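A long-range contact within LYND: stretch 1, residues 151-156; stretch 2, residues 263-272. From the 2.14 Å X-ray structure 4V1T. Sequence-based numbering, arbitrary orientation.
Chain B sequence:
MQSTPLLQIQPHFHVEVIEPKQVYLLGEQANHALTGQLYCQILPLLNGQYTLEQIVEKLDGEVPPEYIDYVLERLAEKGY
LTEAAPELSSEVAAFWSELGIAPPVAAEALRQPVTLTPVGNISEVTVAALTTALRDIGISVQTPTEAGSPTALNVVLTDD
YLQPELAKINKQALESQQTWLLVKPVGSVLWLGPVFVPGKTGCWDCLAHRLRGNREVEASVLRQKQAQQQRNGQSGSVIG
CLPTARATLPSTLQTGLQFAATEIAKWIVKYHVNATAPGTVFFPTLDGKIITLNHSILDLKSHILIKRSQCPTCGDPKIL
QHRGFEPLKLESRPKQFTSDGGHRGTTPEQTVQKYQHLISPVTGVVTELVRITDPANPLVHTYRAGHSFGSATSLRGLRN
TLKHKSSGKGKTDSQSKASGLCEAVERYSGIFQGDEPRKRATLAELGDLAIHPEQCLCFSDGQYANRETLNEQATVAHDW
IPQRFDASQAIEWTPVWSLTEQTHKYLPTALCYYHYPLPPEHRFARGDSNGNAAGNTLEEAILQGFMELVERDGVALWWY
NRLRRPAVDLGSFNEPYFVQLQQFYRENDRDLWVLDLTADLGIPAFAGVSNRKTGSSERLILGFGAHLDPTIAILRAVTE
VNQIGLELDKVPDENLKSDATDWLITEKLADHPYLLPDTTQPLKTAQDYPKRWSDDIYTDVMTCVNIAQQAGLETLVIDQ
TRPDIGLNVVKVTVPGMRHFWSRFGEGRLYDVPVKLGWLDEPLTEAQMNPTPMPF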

# COMPACT_ATOMS: atom_id res chain seq x y z
N THR B 151 0.12 37.50 14.58
CA THR B 151 -1.14 36.77 14.62
C THR B 151 -0.86 35.28 14.77
O THR B 151 0.28 34.85 14.66
CB THR B 151 -1.99 37.01 13.36
OG1 THR B 151 -1.32 36.50 12.20
CG2 THR B 151 -2.26 38.51 13.18
N ALA B 152 -1.91 34.51 15.00
CA ALA B 152 -1.76 33.08 15.17
C ALA B 152 -1.50 32.36 13.86
O ALA B 152 -0.98 31.25 13.85
CB ALA B 152 -3.01 32.52 15.83
N LEU B 153 -1.87 32.98 12.74
CA LEU B 153 -1.64 32.37 11.44
C LEU B 153 -1.76 33.36 10.29
O LEU B 153 -2.75 34.09 10.18
CB LEU B 153 -2.63 31.23 11.22
CG LEU B 153 -2.40 30.39 9.97
CD1 LEU B 153 -1.16 29.53 10.12
CD2 LEU B 153 -3.62 29.55 9.68
N ASN B 154 -0.74 33.39 9.44
CA ASN B 154 -0.82 34.11 8.17
C ASN B 154 -1.08 33.11 7.05
O ASN B 154 -0.32 32.17 6.87
CB ASN B 154 0.47 34.90 7.91
CG ASN B 154 0.40 35.74 6.64
OD1 ASN B 154 -0.64 36.29 6.29
ND2 ASN B 154 1.52 35.84 5.95
N VAL B 155 -2.17 33.32 6.31
CA VAL B 155 -2.51 32.44 5.20
C VAL B 155 -2.09 33.07 3.88
O VAL B 155 -2.53 34.18 3.54
CB VAL B 155 -4.01 32.15 5.17
CG1 VAL B 155 -4.34 31.15 4.10
CG2 VAL B 155 -4.47 31.64 6.52
N VAL B 156 -1.26 32.36 3.12
CA VAL B 156 -0.74 32.86 1.86
C VAL B 156 -1.35 32.10 0.69
O VAL B 156 -1.17 30.89 0.57
CB VAL B 156 0.80 32.74 1.80
CG1 VAL B 156 1.33 33.32 0.49
CG2 VAL B 156 1.43 33.46 2.98
N GLU B 263 -9.27 23.59 7.49
CA GLU B 263 -7.94 23.25 7.99
C GLU B 263 -7.31 24.42 8.75
O GLU B 263 -6.50 24.23 9.66
CB GLU B 263 -7.04 22.80 6.85
CG GLU B 263 -7.46 21.50 6.20
CD GLU B 263 -7.46 20.32 7.17
OE1 GLU B 263 -6.57 20.26 8.05
OE2 GLU B 263 -8.34 19.45 7.04
N ILE B 264 -7.70 25.63 8.38
CA ILE B 264 -7.28 26.81 9.10
C ILE B 264 -7.88 26.77 10.51
O ILE B 264 -7.19 26.99 11.49
CB ILE B 264 -7.68 28.10 8.37
CG1 ILE B 264 -6.76 28.32 7.17
CG2 ILE B 264 -7.57 29.31 9.30
CD1 ILE B 264 -7.32 29.29 6.13
N ALA B 265 -9.17 26.49 10.58
CA ALA B 265 -9.88 26.38 11.85
C ALA B 265 -9.29 25.29 12.72
O ALA B 265 -9.06 25.49 13.91
CB ALA B 265 -11.36 26.12 11.61
N LYS B 266 -9.02 24.14 12.12
CA LYS B 266 -8.46 23.03 12.85
C LYS B 266 -7.08 23.35 13.38
O LYS B 266 -6.72 22.91 14.47
CB LYS B 266 -8.41 21.78 11.97
CG LYS B 266 -9.76 21.08 11.80
CD LYS B 266 -9.60 19.62 11.45
CE LYS B 266 -9.30 19.44 9.98
NZ LYS B 266 -8.53 18.21 9.72
N TRP B 267 -6.31 24.12 12.62
CA TRP B 267 -4.99 24.53 13.09
C TRP B 267 -5.05 25.48 14.28
O TRP B 267 -4.34 25.28 15.27
CB TRP B 267 -4.16 25.19 11.97
CG TRP B 267 -2.91 25.75 12.53
CD1 TRP B 267 -2.64 27.06 12.78
CD2 TRP B 267 -1.77 25.01 12.99
NE1 TRP B 267 -1.40 27.19 13.34
CE2 TRP B 267 -0.84 25.95 13.48
CE3 TRP B 267 -1.45 23.65 13.01
CZ2 TRP B 267 0.39 25.57 13.98
CZ3 TRP B 267 -0.22 23.28 13.53
CH2 TRP B 267 0.69 24.23 14.01
N ILE B 268 -5.87 26.51 14.18
CA ILE B 268 -5.93 27.53 15.24
C ILE B 268 -6.47 26.93 16.53
O ILE B 268 -6.03 27.31 17.62
CB ILE B 268 -6.78 28.77 14.84
CG1 ILE B 268 -8.20 28.36 14.47
CG2 ILE B 268 -6.12 29.50 13.68
CD1 ILE B 268 -9.14 29.52 14.21
N VAL B 269 -7.40 25.98 16.41
CA VAL B 269 -7.97 25.33 17.60
C VAL B 269 -6.89 24.48 18.26
O VAL B 269 -6.66 24.56 19.47
CB VAL B 269 -9.19 24.47 17.25
CG1 VAL B 269 -9.56 23.54 18.40
CG2 VAL B 269 -10.35 25.36 16.88
N LYS B 270 -6.23 23.68 17.44
CA LYS B 270 -5.10 22.88 17.89
C LYS B 270 -4.03 23.76 18.56
O LYS B 270 -3.49 23.42 19.61
CB LYS B 270 -4.51 22.11 16.71
CG LYS B 270 -3.23 21.35 17.00
CD LYS B 270 -3.18 20.08 16.17
CE LYS B 270 -1.84 19.40 16.22
NZ LYS B 270 -1.77 18.30 15.23
N TYR B 271 -3.74 24.89 17.94
CA TYR B 271 -2.71 25.79 18.43
C TYR B 271 -3.10 26.39 19.78
O TYR B 271 -2.26 26.53 20.66
CB TYR B 271 -2.48 26.90 17.42
CG TYR B 271 -1.63 28.03 17.95
CD1 TYR B 271 -0.29 27.85 18.22
CD2 TYR B 271 -2.18 29.28 18.18
CE1 TYR B 271 0.50 28.89 18.70
CE2 TYR B 271 -1.40 30.32 18.65
CZ TYR B 271 -0.06 30.12 18.90
OH TYR B 271 0.71 31.15 19.38
N HIS B 272 -4.38 26.74 19.92
CA HIS B 272 -4.88 27.31 21.15
C HIS B 272 -4.72 26.33 22.31
O HIS B 272 -4.28 26.71 23.38
CB HIS B 272 -6.35 27.70 20.99
CG HIS B 272 -6.98 28.22 22.24
ND1 HIS B 272 -6.74 29.49 22.72
CD2 HIS B 272 -7.84 27.65 23.11
CE1 HIS B 272 -7.43 29.68 23.83
NE2 HIS B 272 -8.10 28.58 24.09
O HOH W 1 -0.27 29.26 15.06

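A loop leading into a strand packs against a helix largely through shape and hydrophobicity, and this contact in LynD, which joins residues more than a hundred positions apart, is a compact example. No direct hydrogen bond crosses between the stretches; some 292 Å² of surface, both sides summed, is buried chiefly by apolar side chains and supplemented by one water.

Thr151 stands clear of the helix and the contact begins at Ala152. Ala152 CB lies 3.9 Å from Tyr271 CE2, a small methyl set obliquely against an aromatic ring. Here the backbones also come nearest, the CA atoms of Ala152 and Ile268 being 6.9 Å apart, and the short side chain suits so close an approach. The carbonyl of Ala152 lies at the edge of the Trp267 ring, but Ala152 O and Trp267 NE1 are 4.1 Å apart, too far for a direct hydrogen bond. A water bridges them, its O donating to Ala152 O at a short 2.4 Å and accepting from Trp267 NE1 at 2.9 Å, so that both polar groups are satisfied within a mainly apolar contact.

Leu153 buries the most surface of any residue here, its branched apolar side chain suiting the buried space beside Ile264 and Trp267. With chi1 t and chi2 p, Leu153 CD1 lies 3.9 Å from Trp267 CD1, and Leu153 CD2 lies 4.0 Å from Ile264 CG2 and 4.1 Å from Trp267 CD1.

Asn154 is out of reach, as is Val156; between them Val155 points toward the helix, the alternation expected of an extended strand. Val155 CG2 meets Ile264 CD1 at 3.7 Å, a compact branched side chain against a longer one.

The helix answers with Ile264, Trp267 and Tyr271, whose spacing of three and four residues keeps them on one side, all pointing toward stretch 1. Ile264 is purely apolar, Trp267 adds a donor for the water, and Tyr271 sits at the exposed margin.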